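Local coordinates for protein amine oxidase (Emericella nidulans, PDB 3PGB) that probably oxidises primary amines to aldehydes, using a copper ion and a topaquinone cofactor formed from one of its own tyrosines, at residues F193-A197 against T210-L214; T218-I224 against W237-M243; D201-L206 against F290-W295; T252-G257 against Y507-Y512; D225-Q229 against S664-H668. One frame throughout, in Å; residues are numbered along the deposited sequence.

Contact 1 (F193-A197 against T210-L214). With NAG (2-acetamido-2-deoxy-beta-D-glucopyranose), chain G.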
# COMPACT_ATOMS: atom_id res chain seq x y z
N PHE A 193 27.51 21.94 -31.34
CA PHE A 193 27.24 23.34 -31.65
C PHE A 193 27.62 23.71 -33.09
O PHE A 193 26.98 24.56 -33.70
CB PHE A 193 27.96 24.28 -30.68
CG PHE A 193 27.42 24.26 -29.27
CD1 PHE A 193 26.09 23.95 -29.00
CD2 PHE A 193 28.24 24.60 -28.21
CE1 PHE A 193 25.61 23.95 -27.70
CE2 PHE A 193 27.76 24.61 -26.90
CZ PHE A 193 26.45 24.29 -26.65
N LYS A 194 28.67 23.08 -33.61
CA LYS A 194 29.06 23.33 -35.00
C LYS A 194 28.00 22.77 -35.95
O LYS A 194 27.60 23.44 -36.90
CB LYS A 194 30.46 22.77 -35.28
CG LYS A 194 31.54 23.54 -34.51
CD LYS A 194 32.96 23.29 -35.02
CE LYS A 194 33.92 24.35 -34.45
NZ LYS A 194 35.36 24.00 -34.65
N ILE A 195 27.53 21.55 -35.67
CA ILE A 195 26.45 20.94 -36.45
C ILE A 195 25.16 21.75 -36.31
O ILE A 195 24.43 21.93 -37.29
CB ILE A 195 26.19 19.47 -36.01
CG1 ILE A 195 27.37 18.58 -36.38
CG2 ILE A 195 24.92 18.94 -36.67
CD1 ILE A 195 27.37 17.25 -35.65
N SER A 196 24.89 22.23 -35.10
CA SER A 196 23.69 23.03 -34.87
C SER A 196 23.74 24.35 -35.63
O SER A 196 22.72 24.82 -36.12
CB SER A 196 23.50 23.29 -33.37
OG SER A 196 22.39 24.14 -33.17
N ALA A 197 24.93 24.96 -35.71
CA ALA A 197 25.12 26.18 -36.51
C ALA A 197 24.88 25.91 -38.00
O ALA A 197 24.51 26.80 -38.75
CB ALA A 197 26.51 26.77 -36.29
N THR A 210 18.08 29.11 -31.13
CA THR A 210 19.38 28.62 -31.56
C THR A 210 20.13 27.99 -30.38
O THR A 210 19.96 28.42 -29.24
CB THR A 210 20.28 29.74 -32.14
OG1 THR A 210 20.35 30.83 -31.21
CG2 THR A 210 19.76 30.24 -33.47
N ALA A 211 20.94 26.98 -30.68
CA ALA A 211 21.94 26.45 -29.76
C ALA A 211 23.31 26.55 -30.43
O ALA A 211 23.63 25.77 -31.33
CB ALA A 211 21.63 25.01 -29.39
N LEU A 212 24.10 27.54 -30.01
CA LEU A 212 25.44 27.76 -30.57
C LEU A 212 26.57 27.80 -29.53
O LEU A 212 27.74 27.74 -29.89
CB LEU A 212 25.44 29.06 -31.38
CG LEU A 212 24.30 29.19 -32.39
CD1 LEU A 212 24.31 30.58 -33.02
CD2 LEU A 212 24.40 28.10 -33.46
N GLY A 213 26.22 27.88 -28.25
CA GLY A 213 27.21 28.01 -27.17
C GLY A 213 27.43 29.45 -26.73
O GLY A 213 28.49 29.78 -26.19
N LEU A 214 26.44 30.30 -26.95
CA LEU A 214 26.50 31.73 -26.62
C LEU A 214 25.52 32.08 -25.50
O LEU A 214 24.70 31.25 -25.10
CB LEU A 214 26.18 32.56 -27.87
CG LEU A 214 27.24 32.73 -28.97
CD1 LEU A 214 28.37 31.71 -28.90
CD2 LEU A 214 26.57 32.67 -30.35
C1 NAG G . 22.63 34.61 -31.36
C2 NAG G . 21.37 34.57 -32.21
C3 NAG G . 21.68 34.03 -33.61
C4 NAG G . 22.86 34.78 -34.24
C5 NAG G . 24.03 34.92 -33.25
C6 NAG G . 25.17 35.77 -33.81
C7 NAG G . 19.05 34.07 -31.47
C8 NAG G . 18.17 33.09 -30.76
N2 NAG G . 20.35 33.75 -31.56
O3 NAG G . 20.54 34.14 -34.43
O4 NAG G . 23.29 34.10 -35.41
O5 NAG G . 23.58 35.45 -32.01
O6 NAG G . 24.74 37.09 -34.13
O7 NAG G . 18.56 35.10 -31.92
O HOH W 1 20.75 26.25 -33.58
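Helix 186-198 lies along the irregular loop 210-214, with the CA atoms of Phe193 and Leu212 4.9 Å apart and those of Ser196 and Ala211 6.4 Å apart. Phe193 lays one ring face on the loop backbone. Gly213 N sits over the ring centre and the Leu212 carbonyl carbon nearer the rim, while Gly213 CA makes a CH-pi contact 3.8 Å from the Phe193 centroid, 26° off the normal; having no side chain, Gly213 lets the ring settle directly on the main chain. With OG anti to the backbone N (chi1 177°), Ser196 reaches across and donates to Ala211 O at 2.8 Å, in the carbonyl plane and on a lone pair. A water gives a proton to Ser196 OG at 2.7 Å and accepts one from Ala211 N at 3.0 Å. Leu212 CD2 meets Ala197 CB at 3.8 Å. At the far side of the loop, Thr210 OG1 accepts from N2 of the N-acetylglucosamine at 2.9 Å, and the Asp217 carboxylate takes the N-H groups of Leu212, Gly213 and Leu214. One serine hydroxyl and its water thus satisfy both backbone polar atoms of Ala211, fixing an irregular loop to a helix without backbone pairing.

Contact 2 (T218-I224 against W237-M243)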
# COMPACT_ATOMS: atom_id res chain seq x y z
N THR A 218 18.78 29.98 -26.75
CA THR A 218 17.44 29.67 -26.27
C THR A 218 17.12 28.17 -26.36
O THR A 218 16.07 27.73 -25.88
CB THR A 218 16.38 30.44 -27.08
OG1 THR A 218 16.56 30.15 -28.48
CG2 THR A 218 16.50 31.93 -26.85
N LEU A 219 18.02 27.40 -26.96
CA LEU A 219 17.84 25.95 -27.11
C LEU A 219 18.97 25.21 -26.43
O LEU A 219 20.05 25.75 -26.23
CB LEU A 219 17.82 25.55 -28.58
CG LEU A 219 16.75 26.16 -29.48
CD1 LEU A 219 16.91 25.63 -30.90
CD2 LEU A 219 15.36 25.87 -28.95
N ASP A 220 18.72 23.94 -26.11
CA ASP A 220 19.70 23.07 -25.49
C ASP A 220 19.77 21.75 -26.26
O ASP A 220 18.78 21.34 -26.85
CB ASP A 220 19.32 22.81 -24.04
CG ASP A 220 20.48 22.35 -23.19
OD1 ASP A 220 20.26 21.49 -22.31
OD2 ASP A 220 21.62 22.84 -23.41
N ILE A 221 20.93 21.10 -26.25
CA ILE A 221 21.13 19.82 -26.93
C ILE A 221 21.68 18.76 -25.97
O ILE A 221 22.73 18.95 -25.35
CB ILE A 221 22.13 19.95 -28.09
CG1 ILE A 221 21.66 20.99 -29.11
CG2 ILE A 221 22.32 18.59 -28.78
CD1 ILE A 221 22.68 21.29 -30.18
N TRP A 222 20.96 17.64 -25.86
CA TRP A 222 21.43 16.48 -25.12
C TRP A 222 20.59 15.26 -25.48
O TRP A 222 19.55 15.39 -26.13
CB TRP A 222 21.44 16.72 -23.61
CG TRP A 222 20.13 17.13 -23.02
CD1 TRP A 222 19.56 18.36 -23.07
CD2 TRP A 222 19.25 16.32 -22.22
NE1 TRP A 222 18.38 18.37 -22.38
CE2 TRP A 222 18.16 17.13 -21.85
CE3 TRP A 222 19.29 14.99 -21.79
CZ2 TRP A 222 17.11 16.65 -21.08
CZ3 TRP A 222 18.23 14.51 -21.02
CH2 TRP A 222 17.15 15.34 -20.68
N GLY A 223 21.04 14.08 -25.05
CA GLY A 223 20.42 12.84 -25.50
C GLY A 223 20.45 11.66 -24.54
O GLY A 223 19.82 11.69 -23.49
N ILE A 224 21.20 10.63 -24.92
CA ILE A 224 21.01 9.30 -24.36
C ILE A 224 21.98 8.91 -23.25
O ILE A 224 23.10 9.40 -23.19
CB ILE A 224 21.03 8.21 -25.47
CG1 ILE A 224 22.43 8.07 -26.09
CG2 ILE A 224 20.01 8.54 -26.52
CD1 ILE A 224 22.55 6.99 -27.14
N TRP A 237 22.81 9.66 -29.81
CA TRP A 237 21.58 10.21 -30.39
C TRP A 237 21.20 11.40 -29.52
O TRP A 237 21.00 11.25 -28.31
CB TRP A 237 20.45 9.18 -30.34
CG TRP A 237 20.27 8.36 -31.59
CD1 TRP A 237 20.55 7.04 -31.76
CD2 TRP A 237 19.71 8.81 -32.83
NE1 TRP A 237 20.23 6.64 -33.03
CE2 TRP A 237 19.70 7.71 -33.71
CE3 TRP A 237 19.22 10.04 -33.29
CZ2 TRP A 237 19.23 7.80 -35.02
CZ3 TRP A 237 18.76 10.13 -34.60
CH2 TRP A 237 18.77 9.01 -35.45
N ASP A 238 21.11 12.59 -30.11
CA ASP A 238 20.80 13.80 -29.36
C ASP A 238 19.58 14.51 -29.92
O ASP A 238 19.19 14.30 -31.07
CB ASP A 238 21.99 14.75 -29.37
CG ASP A 238 23.21 14.16 -28.69
OD1 ASP A 238 23.19 14.03 -27.45
OD2 ASP A 238 24.18 13.84 -29.39
N MET A 239 19.00 15.36 -29.10
CA MET A 239 17.76 16.07 -29.42
C MET A 239 17.89 17.53 -29.00
O MET A 239 18.60 17.84 -28.05
CB MET A 239 16.61 15.41 -28.68
CG MET A 239 15.22 15.80 -29.13
SD MET A 239 14.01 15.25 -27.92
CE MET A 239 12.52 15.29 -28.88
N PHE A 240 17.20 18.41 -29.71
CA PHE A 240 17.07 19.79 -29.26
C PHE A 240 15.97 19.88 -28.20
O PHE A 240 14.93 19.23 -28.31
CB PHE A 240 16.78 20.73 -30.44
CG PHE A 240 17.97 20.97 -31.32
CD1 PHE A 240 18.73 22.13 -31.18
CD2 PHE A 240 18.33 20.05 -32.29
CE1 PHE A 240 19.82 22.36 -31.99
CE2 PHE A 240 19.43 20.27 -33.11
CZ PHE A 240 20.18 21.43 -32.96
N TRP A 241 16.21 20.68 -27.15
CA TRP A 241 15.18 21.00 -26.16
C TRP A 241 15.02 22.51 -26.05
O TRP A 241 15.98 23.25 -26.30
CB TRP A 241 15.57 20.47 -24.77
CG TRP A 241 15.87 19.02 -24.71
CD1 TRP A 241 16.98 18.39 -25.20
CD2 TRP A 241 15.07 18.00 -24.10
NE1 TRP A 241 16.92 17.04 -24.94
CE2 TRP A 241 15.76 16.78 -24.26
CE3 TRP A 241 13.84 18.01 -23.43
CZ2 TRP A 241 15.25 15.58 -23.78
CZ3 TRP A 241 13.34 16.81 -22.95
CH2 TRP A 241 14.04 15.61 -23.13
N ASN A 242 13.83 22.96 -25.68
CA ASN A 242 13.62 24.36 -25.29
C ASN A 242 14.10 24.60 -23.87
O ASN A 242 14.00 23.72 -23.02
CB ASN A 242 12.14 24.78 -25.42
CG ASN A 242 11.90 25.81 -26.52
OD1 ASN A 242 12.80 26.58 -26.87
ND2 ASN A 242 10.68 25.83 -27.05
N MET A 243 14.62 25.79 -23.61
CA MET A 243 15.11 26.15 -22.29
C MET A 243 13.96 26.66 -21.43
O MET A 243 13.01 27.28 -21.93
CB MET A 243 16.23 27.19 -22.38
CG MET A 243 17.58 26.59 -22.79
SD MET A 243 18.97 27.73 -22.74
CE MET A 243 19.14 28.02 -20.98
O HOH W 2 13.81 28.73 -28.40
O HOH W 3 13.69 28.78 -25.07
O HOH W 4 23.45 11.51 -26.51
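Asp220 and Trp241 form a hydrogen-bonded pair in the antiparallel beta hairpin of strands 219-223 and 235-242, which opens the five-stranded sheet of this domain. Their backbones bond in both directions, Trp241 N to Asp220 O at 2.7 Å and Asp220 N to Trp241 O at 2.8 Å; Trp222 and Met239 repeat the pattern two residues on. The tight part of the contact is the face bearing the two tryptophans. The five-membered rings of Trp222 and Trp241 form an offset stack, centroids 3.7 Å apart and planes at 7°. Trp222 reaches it with CG lodged between its backbone N and carbonyl carbon (chi1 56°), and its NE1 is bonded to Glu251. Met239 SD lies over the opposite face of Trp241. On the other face, Ile221 CG1 sits over the Phe240 ring in a CH-pi contact, 4.0 Å from the centroid, and Ser196 of helix 186-198 covers both residues. The hairpin ends are looser and wetter. Near Thr218 the Met243 N to Thr218 O bond is weak and two waters reach Asn242 OD1, whose ND2 binds Asn305 O. At the other end, Asp238 OD1 pairs with Arg236 and, together with Ile224 N and Trp237 O, holds a single water, which donates to Asp238 OD1 at 2.7 Å.

Contact 3 (D201-L206 against F290-W295)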
# COMPACT_ATOMS: atom_id res chain seq x y z
N ASP A 201 19.54 28.45 -39.13
CA ASP A 201 18.40 29.04 -39.85
C ASP A 201 17.15 28.18 -39.69
O ASP A 201 16.04 28.70 -39.60
CB ASP A 201 18.74 29.23 -41.33
CG ASP A 201 18.97 27.92 -42.05
OD1 ASP A 201 19.70 27.05 -41.51
OD2 ASP A 201 18.42 27.74 -43.16
N ILE A 202 17.34 26.86 -39.64
CA ILE A 202 16.23 25.92 -39.49
C ILE A 202 15.67 25.92 -38.08
O ILE A 202 14.46 25.91 -37.90
CB ILE A 202 16.63 24.48 -39.89
CG1 ILE A 202 16.89 24.41 -41.40
CG2 ILE A 202 15.54 23.49 -39.50
CD1 ILE A 202 17.39 23.06 -41.88
N THR A 203 16.54 25.95 -37.07
CA THR A 203 16.09 25.99 -35.67
C THR A 203 15.43 27.32 -35.32
O THR A 203 14.64 27.39 -34.39
CB THR A 203 17.22 25.68 -34.65
OG1 THR A 203 18.19 26.74 -34.63
CG2 THR A 203 17.90 24.36 -35.00
N LEU A 204 15.76 28.37 -36.07
CA LEU A 204 15.11 29.68 -35.93
C LEU A 204 13.71 29.65 -36.52
O LEU A 204 12.78 30.22 -35.96
CB LEU A 204 15.94 30.78 -36.62
CG LEU A 204 16.90 31.58 -35.75
CD1 LEU A 204 17.86 32.39 -36.61
CD2 LEU A 204 16.12 32.50 -34.80
N ASP A 205 13.57 28.99 -37.67
CA ASP A 205 12.28 28.90 -38.36
C ASP A 205 11.31 27.96 -37.63
O ASP A 205 10.09 28.14 -37.69
CB ASP A 205 12.49 28.41 -39.79
CG ASP A 205 11.26 28.61 -40.65
OD1 ASP A 205 10.81 29.77 -40.76
OD2 ASP A 205 10.76 27.63 -41.23
N LEU A 206 11.86 26.96 -36.95
CA LEU A 206 11.07 25.90 -36.35
C LEU A 206 10.55 26.36 -34.99
O LEU A 206 9.37 26.16 -34.68
CB LEU A 206 11.92 24.63 -36.22
CG LEU A 206 11.36 23.25 -36.57
CD1 LEU A 206 10.37 23.28 -37.71
CD2 LEU A 206 12.52 22.32 -36.92
N PHE A 290 18.57 16.76 -45.30
CA PHE A 290 17.60 17.36 -44.39
C PHE A 290 17.28 18.80 -44.76
O PHE A 290 16.12 19.19 -44.80
CB PHE A 290 18.10 17.30 -42.94
CG PHE A 290 17.18 17.97 -41.96
CD1 PHE A 290 17.59 19.09 -41.25
CD2 PHE A 290 15.90 17.48 -41.74
CE1 PHE A 290 16.74 19.71 -40.35
CE2 PHE A 290 15.04 18.09 -40.84
CZ PHE A 290 15.47 19.21 -40.14
N ARG A 291 18.32 19.58 -45.04
CA ARG A 291 18.15 20.99 -45.40
C ARG A 291 17.31 21.16 -46.66
O ARG A 291 16.43 22.02 -46.71
CB ARG A 291 19.50 21.69 -45.59
CG ARG A 291 20.32 21.84 -44.31
CD ARG A 291 21.46 22.85 -44.47
NE ARG A 291 21.01 24.19 -44.08
CZ ARG A 291 20.53 25.12 -44.90
NH1 ARG A 291 20.44 24.91 -46.22
NH2 ARG A 291 20.14 26.29 -44.41
N LYS A 292 17.57 20.34 -47.68
CA LYS A 292 16.79 20.37 -48.92
C LYS A 292 15.34 19.99 -48.67
O LYS A 292 14.43 20.60 -49.22
CB LYS A 292 17.40 19.44 -49.98
N ALA A 293 15.13 18.98 -47.82
CA ALA A 293 13.78 18.54 -47.48
C ALA A 293 13.02 19.60 -46.69
O ALA A 293 11.87 19.88 -47.00
CB ALA A 293 13.83 17.23 -46.70
N TYR A 294 13.68 20.18 -45.68
CA TYR A 294 13.04 21.18 -44.82
C TYR A 294 12.43 22.32 -45.63
O TYR A 294 11.23 22.59 -45.54
CB TYR A 294 14.05 21.75 -43.81
CG TYR A 294 13.40 22.69 -42.81
CD1 TYR A 294 13.45 24.06 -42.98
CD2 TYR A 294 12.71 22.19 -41.71
CE1 TYR A 294 12.85 24.92 -42.07
CE2 TYR A 294 12.10 23.03 -40.80
CZ TYR A 294 12.17 24.40 -40.98
OH TYR A 294 11.56 25.24 -40.09
N TRP A 295 13.27 22.98 -46.43
CA TRP A 295 12.86 24.16 -47.20
C TRP A 295 12.08 23.84 -48.49
O TRP A 295 11.71 24.76 -49.22
CB TRP A 295 14.07 25.04 -47.53
CG TRP A 295 14.78 25.59 -46.33
CD1 TRP A 295 16.01 25.23 -45.87
CD2 TRP A 295 14.30 26.61 -45.44
NE1 TRP A 295 16.33 25.96 -44.75
CE2 TRP A 295 15.29 26.81 -44.47
CE3 TRP A 295 13.12 27.37 -45.38
CZ2 TRP A 295 15.15 27.75 -43.44
CZ3 TRP A 295 12.98 28.30 -44.35
CH2 TRP A 295 13.99 28.48 -43.40
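Asp201 OD2 is held by two groups of the facing segment: Arg291 NH2 in a salt bridge at 2.6 Å, and Trp295 NE1 in a weak bond at 3.2 Å. This links helix 200-207 to helix 287-294; the axes of their segments 201-206 and 290-294 pass 11.7 Å apart at 34°, a gap spanned by long side chains. Arg291 NH2 also donates to Asp201 OD1 on its syn side at 3.0 Å, close to the guanidinium plane; the bend in the arginine at chi3 (91°) brings it there. Beneath this surface pair lies an apolar layer centred on Ile202. Its CG2 stands over the centre of the Tyr294 ring, 3.7 Å from the centroid, while its CD1 meets Phe290 CE1 at 3.7 Å. The CD1 edge of Tyr294 lies in turn over one face of Trp295, and Leu206 CD1 touches the tyrosine ring at its edge. Asp205 OD2 is shared with Lys301, a salt bridge that would favour the charged carboxylate; the same oxygen accepts from Tyr294 OH on its anti side at 2.8 Å.

Contact 4 (T252-G257 against Y507-Y512)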
# COMPACT_ATOMS: atom_id res chain seq x y z
N THR A 252 12.99 19.34 -18.93
CA THR A 252 12.63 17.97 -19.30
C THR A 252 11.17 17.83 -19.78
O THR A 252 10.80 16.78 -20.27
CB THR A 252 12.92 16.95 -18.15
OG1 THR A 252 11.97 17.12 -17.09
CG2 THR A 252 14.33 17.11 -17.61
N LEU A 253 10.37 18.89 -19.62
CA LEU A 253 9.04 18.97 -20.24
C LEU A 253 9.01 19.70 -21.59
O LEU A 253 7.94 19.96 -22.12
CB LEU A 253 8.06 19.70 -19.31
CG LEU A 253 7.79 19.07 -17.95
CD1 LEU A 253 6.71 19.86 -17.22
CD2 LEU A 253 7.39 17.60 -18.08
N LEU A 254 10.18 20.02 -22.16
CA LEU A 254 10.26 20.87 -23.35
C LEU A 254 11.04 20.27 -24.54
O LEU A 254 11.86 20.95 -25.14
CB LEU A 254 10.88 22.22 -22.96
CG LEU A 254 10.24 22.95 -21.78
CD1 LEU A 254 11.01 24.22 -21.45
CD2 LEU A 254 8.75 23.25 -22.05
N PRO A 255 10.77 19.00 -24.90
CA PRO A 255 11.43 18.43 -26.08
C PRO A 255 10.99 19.12 -27.37
O PRO A 255 9.88 19.66 -27.42
CB PRO A 255 10.97 16.97 -26.07
CG PRO A 255 9.67 16.99 -25.35
CD PRO A 255 9.78 18.07 -24.32
N LEU A 256 11.84 19.10 -28.40
CA LEU A 256 11.54 19.81 -29.66
C LEU A 256 11.42 18.92 -30.90
O LEU A 256 10.81 19.32 -31.89
CB LEU A 256 12.55 20.93 -29.90
CG LEU A 256 12.57 22.07 -28.88
CD1 LEU A 256 13.52 23.17 -29.35
CD2 LEU A 256 11.16 22.64 -28.65
N GLY A 257 12.02 17.73 -30.86
CA GLY A 257 11.70 16.67 -31.82
C GLY A 257 12.59 16.53 -33.03
O GLY A 257 12.19 15.92 -34.03
N TYR A 507 9.94 16.25 -11.95
CA TYR A 507 9.61 16.40 -13.36
C TYR A 507 9.81 15.10 -14.11
O TYR A 507 10.80 14.40 -13.89
CB TYR A 507 10.48 17.48 -14.00
CG TYR A 507 10.00 18.88 -13.72
CD1 TYR A 507 10.50 19.60 -12.65
CD2 TYR A 507 9.04 19.47 -14.52
CE1 TYR A 507 10.06 20.88 -12.39
CE2 TYR A 507 8.60 20.75 -14.27
CZ TYR A 507 9.12 21.45 -13.20
OH TYR A 507 8.69 22.73 -12.93
N ILE A 508 8.88 14.79 -15.00
CA ILE A 508 9.05 13.64 -15.86
C ILE A 508 10.03 14.01 -16.97
O ILE A 508 10.18 15.19 -17.30
CB ILE A 508 7.70 13.15 -16.45
CG1 ILE A 508 7.11 14.14 -17.45
CG2 ILE A 508 6.71 12.87 -15.32
CD1 ILE A 508 5.86 13.63 -18.17
N GLN A 509 10.73 13.02 -17.51
CA GLN A 509 11.50 13.24 -18.72
C GLN A 509 10.57 12.98 -19.89
O GLN A 509 10.22 11.83 -20.18
CB GLN A 509 12.74 12.37 -18.81
CG GLN A 509 13.65 12.83 -19.93
CD GLN A 509 14.96 12.11 -19.95
OE1 GLN A 509 15.18 11.23 -20.77
NE2 GLN A 509 15.84 12.48 -19.03
N SER A 510 10.20 14.07 -20.55
CA SER A 510 9.14 14.09 -21.54
C SER A 510 9.58 13.50 -22.87
O SER A 510 10.73 13.11 -23.03
CB SER A 510 8.70 15.55 -21.73
OG SER A 510 7.60 15.67 -22.58
N ALA A 511 8.65 13.41 -23.81
CA ALA A 511 8.94 12.99 -25.18
C ALA A 511 8.14 13.85 -26.14
O ALA A 511 7.03 14.27 -25.81
CB ALA A 511 8.59 11.52 -25.36
N TYR A 512 8.70 14.12 -27.31
CA TYR A 512 8.00 14.90 -28.34
C TYR A 512 6.81 14.10 -28.84
O TYR A 512 6.89 12.88 -28.99
CB TYR A 512 8.94 15.26 -29.50
CG TYR A 512 8.42 16.39 -30.37
CD1 TYR A 512 8.33 17.70 -29.87
CD2 TYR A 512 8.03 16.16 -31.68
CE1 TYR A 512 7.87 18.74 -30.66
CE2 TYR A 512 7.56 17.19 -32.48
CZ TYR A 512 7.48 18.48 -31.97
OH TYR A 512 7.02 19.49 -32.76
O HOH W 5 9.41 20.45 -33.65
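Tyr512 lies along the strand residues Leu256 and Gly257, and its side chain meets their backbone from CB onward. CB is 3.9 Å from Gly257 CA and CG comes to 3.6 Å from the same atom, which makes a CH-pi contact with one ring face. CD1 passes Pro255 O at the ring edge, whereas CE1 lies 3.2 Å from Leu256 O, which stands over the same face as Gly257 CA. At the tip, OH takes a proton from a water at 2.7 Å that also donates to Leu256 O, and it bonds to Lys303 O. The contact joins strand 255-263, the middle strand of a five-stranded antiparallel sheet, and the short 3-10 segment before it to strand 511-512 of the copper amine oxidase enzyme domain and the loop leading into it. From the 3-10 segment, Thr252 OG1 donates to Ile508 O at 2.6 Å from 38° above the carbonyl plane. Leu253 CD1 meets Tyr507 CD2 at 3.6 Å, in the ring plane at its edge, and Leu253 CD2 touches Ile508 CG1 at 3.5 Å. The Ile508 side chain itself lies about 6 Å from the copper ion.

Contact 5 (D225-Q229 against S664-H668)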
# COMPACT_ATOMS: atom_id res chain seq x y z
N ASP A 225 21.50 8.02 -22.38
CA ASP A 225 22.28 7.39 -21.34
C ASP A 225 21.71 5.98 -21.17
O ASP A 225 20.52 5.83 -20.87
CB ASP A 225 22.16 8.18 -20.03
CG ASP A 225 23.06 7.64 -18.90
OD1 ASP A 225 23.70 6.58 -19.07
OD2 ASP A 225 23.10 8.29 -17.83
N PRO A 226 22.52 4.94 -21.39
CA PRO A 226 23.92 4.96 -21.82
C PRO A 226 24.07 5.33 -23.29
O PRO A 226 23.08 5.38 -24.02
CB PRO A 226 24.38 3.52 -21.58
CG PRO A 226 23.17 2.73 -21.73
CD PRO A 226 22.04 3.55 -21.23
N LEU A 227 25.30 5.60 -23.71
CA LEU A 227 25.60 5.77 -25.12
C LEU A 227 25.59 4.41 -25.80
O LEU A 227 25.82 3.38 -25.15
CB LEU A 227 26.97 6.44 -25.30
CG LEU A 227 27.17 7.82 -24.67
CD1 LEU A 227 28.60 8.30 -24.92
CD2 LEU A 227 26.17 8.81 -25.22
N TRP A 228 25.29 4.40 -27.10
CA TRP A 228 25.24 3.15 -27.86
C TRP A 228 26.64 2.58 -27.99
O TRP A 228 27.57 3.30 -28.33
CB TRP A 228 24.64 3.37 -29.25
CG TRP A 228 23.13 3.41 -29.27
CD1 TRP A 228 22.29 3.55 -28.21
CD2 TRP A 228 22.30 3.35 -30.43
NE1 TRP A 228 20.99 3.56 -28.63
CE2 TRP A 228 20.96 3.44 -29.99
CE3 TRP A 228 22.55 3.23 -31.80
CZ2 TRP A 228 19.88 3.41 -30.87
CZ3 TRP A 228 21.48 3.20 -32.67
CH2 TRP A 228 20.16 3.29 -32.20
N GLN A 229 26.76 1.28 -27.73
CA GLN A 229 28.06 0.61 -27.64
C GLN A 229 28.05 -0.69 -28.45
O GLN A 229 28.32 -1.77 -27.93
CB GLN A 229 28.42 0.34 -26.17
CG GLN A 229 28.63 1.61 -25.35
CD GLN A 229 28.47 1.39 -23.85
OE1 GLN A 229 29.06 0.47 -23.29
NE2 GLN A 229 27.67 2.23 -23.21
N SER A 664 27.28 1.44 -16.89
CA SER A 664 26.88 2.18 -18.10
C SER A 664 28.03 2.48 -19.07
O SER A 664 27.78 2.79 -20.23
CB SER A 664 26.27 3.51 -17.68
OG SER A 664 27.23 4.31 -17.01
N GLN A 665 29.26 2.41 -18.59
CA GLN A 665 30.42 2.74 -19.42
C GLN A 665 30.82 1.58 -20.32
O GLN A 665 31.48 1.79 -21.34
CB GLN A 665 31.61 3.17 -18.55
CG GLN A 665 31.32 4.37 -17.65
CD GLN A 665 30.80 5.57 -18.42
OE1 GLN A 665 31.59 6.36 -18.95
NE2 GLN A 665 29.47 5.71 -18.49
N ASP A 666 30.41 0.37 -19.95
CA ASP A 666 30.75 -0.83 -20.72
C ASP A 666 29.65 -1.89 -20.55
O ASP A 666 29.81 -2.89 -19.84
CB ASP A 666 32.12 -1.35 -20.26
CG ASP A 666 32.77 -2.28 -21.26
OD1 ASP A 666 32.05 -2.87 -22.09
OD2 ASP A 666 34.01 -2.43 -21.21
N ILE A 667 28.53 -1.66 -21.22
CA ILE A 667 27.34 -2.48 -21.03
C ILE A 667 27.51 -3.93 -21.49
O ILE A 667 26.79 -4.81 -21.04
CB ILE A 667 26.08 -1.84 -21.68
CG1 ILE A 667 26.16 -1.87 -23.21
CG2 ILE A 667 25.89 -0.40 -21.19
CD1 ILE A 667 25.10 -1.02 -23.90
N HIS A 668 28.48 -4.17 -22.37
CA HIS A 668 28.81 -5.53 -22.80
C HIS A 668 29.78 -6.25 -21.86
O HIS A 668 29.89 -7.47 -21.91
CB HIS A 668 29.36 -5.52 -24.23
CG HIS A 668 28.33 -5.20 -25.26
ND1 HIS A 668 27.44 -6.15 -25.74
CD2 HIS A 668 28.02 -4.05 -25.90
CE1 HIS A 668 26.65 -5.58 -26.64
NE2 HIS A 668 26.98 -4.31 -26.76
O HOH W 6 26.08 6.61 -17.88
O HOH W 7 27.16 5.40 -21.43
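The Gln229 amide carries Ile667 on one face, with CD1 of the isoleucine 4.1 Å from Gln229 CD, and both its ends bond to backbone across the contact. Its OE1 accepts from Ile667 N at 3.0 Å (162°) and from Arg178 as well; its NE2 donates to Ser664 O at 3.0 Å and to Leu227 O within its own loop at 2.9 Å. These bonds fix the rotation of the amide. The His668 ring comes edge-on: Gln229 O lies near its plane, 3.1 Å from His668 CD2. Loop 225-229 belongs to the connection of the beta hairpin 219-223/235-242, and here it docks on a loop of the enzyme domain that follows strand 646-650. Pro226, entered through a cis peptide, sets CB against Ser664 O. That carbonyl also receives a proton from a water held by Leu227 N. A second water donates to Asp225 OD1 at 2.7 Å and bonds to Ser664 OG, while Asp225 OD2 pairs with Tyr406. Trp228 turns away toward the second subunit, where Arg571 of that chain makes a cation-pi contact with it.

Overall arrangement
Contacts 1 to 3 gather round one five-stranded antiparallel sheet and the helices beside it, and contacts 4 and 5 tie the sheet and its hairpin loop to the enzyme domain. Contact 2 is the hub: Ser196 of contact 1 packs on Phe240, Thr203 of contact 3 packs on Leu219 and Phe240, and strands 235-242 and 255-263 are sheet neighbours, bringing contacts 2 and 4 to 10 Å between centres. Trp237 of contact 2 touches Trp228 of contact 5. Contacts 1 and 3 lie away from the active site. Contact 4 comes near it, Ile508 lying about 4 Å from the copper ligand His698 between side chains, and Asp225 of contact 5 is about 7 Å from Asp403, the predicted proton acceptor.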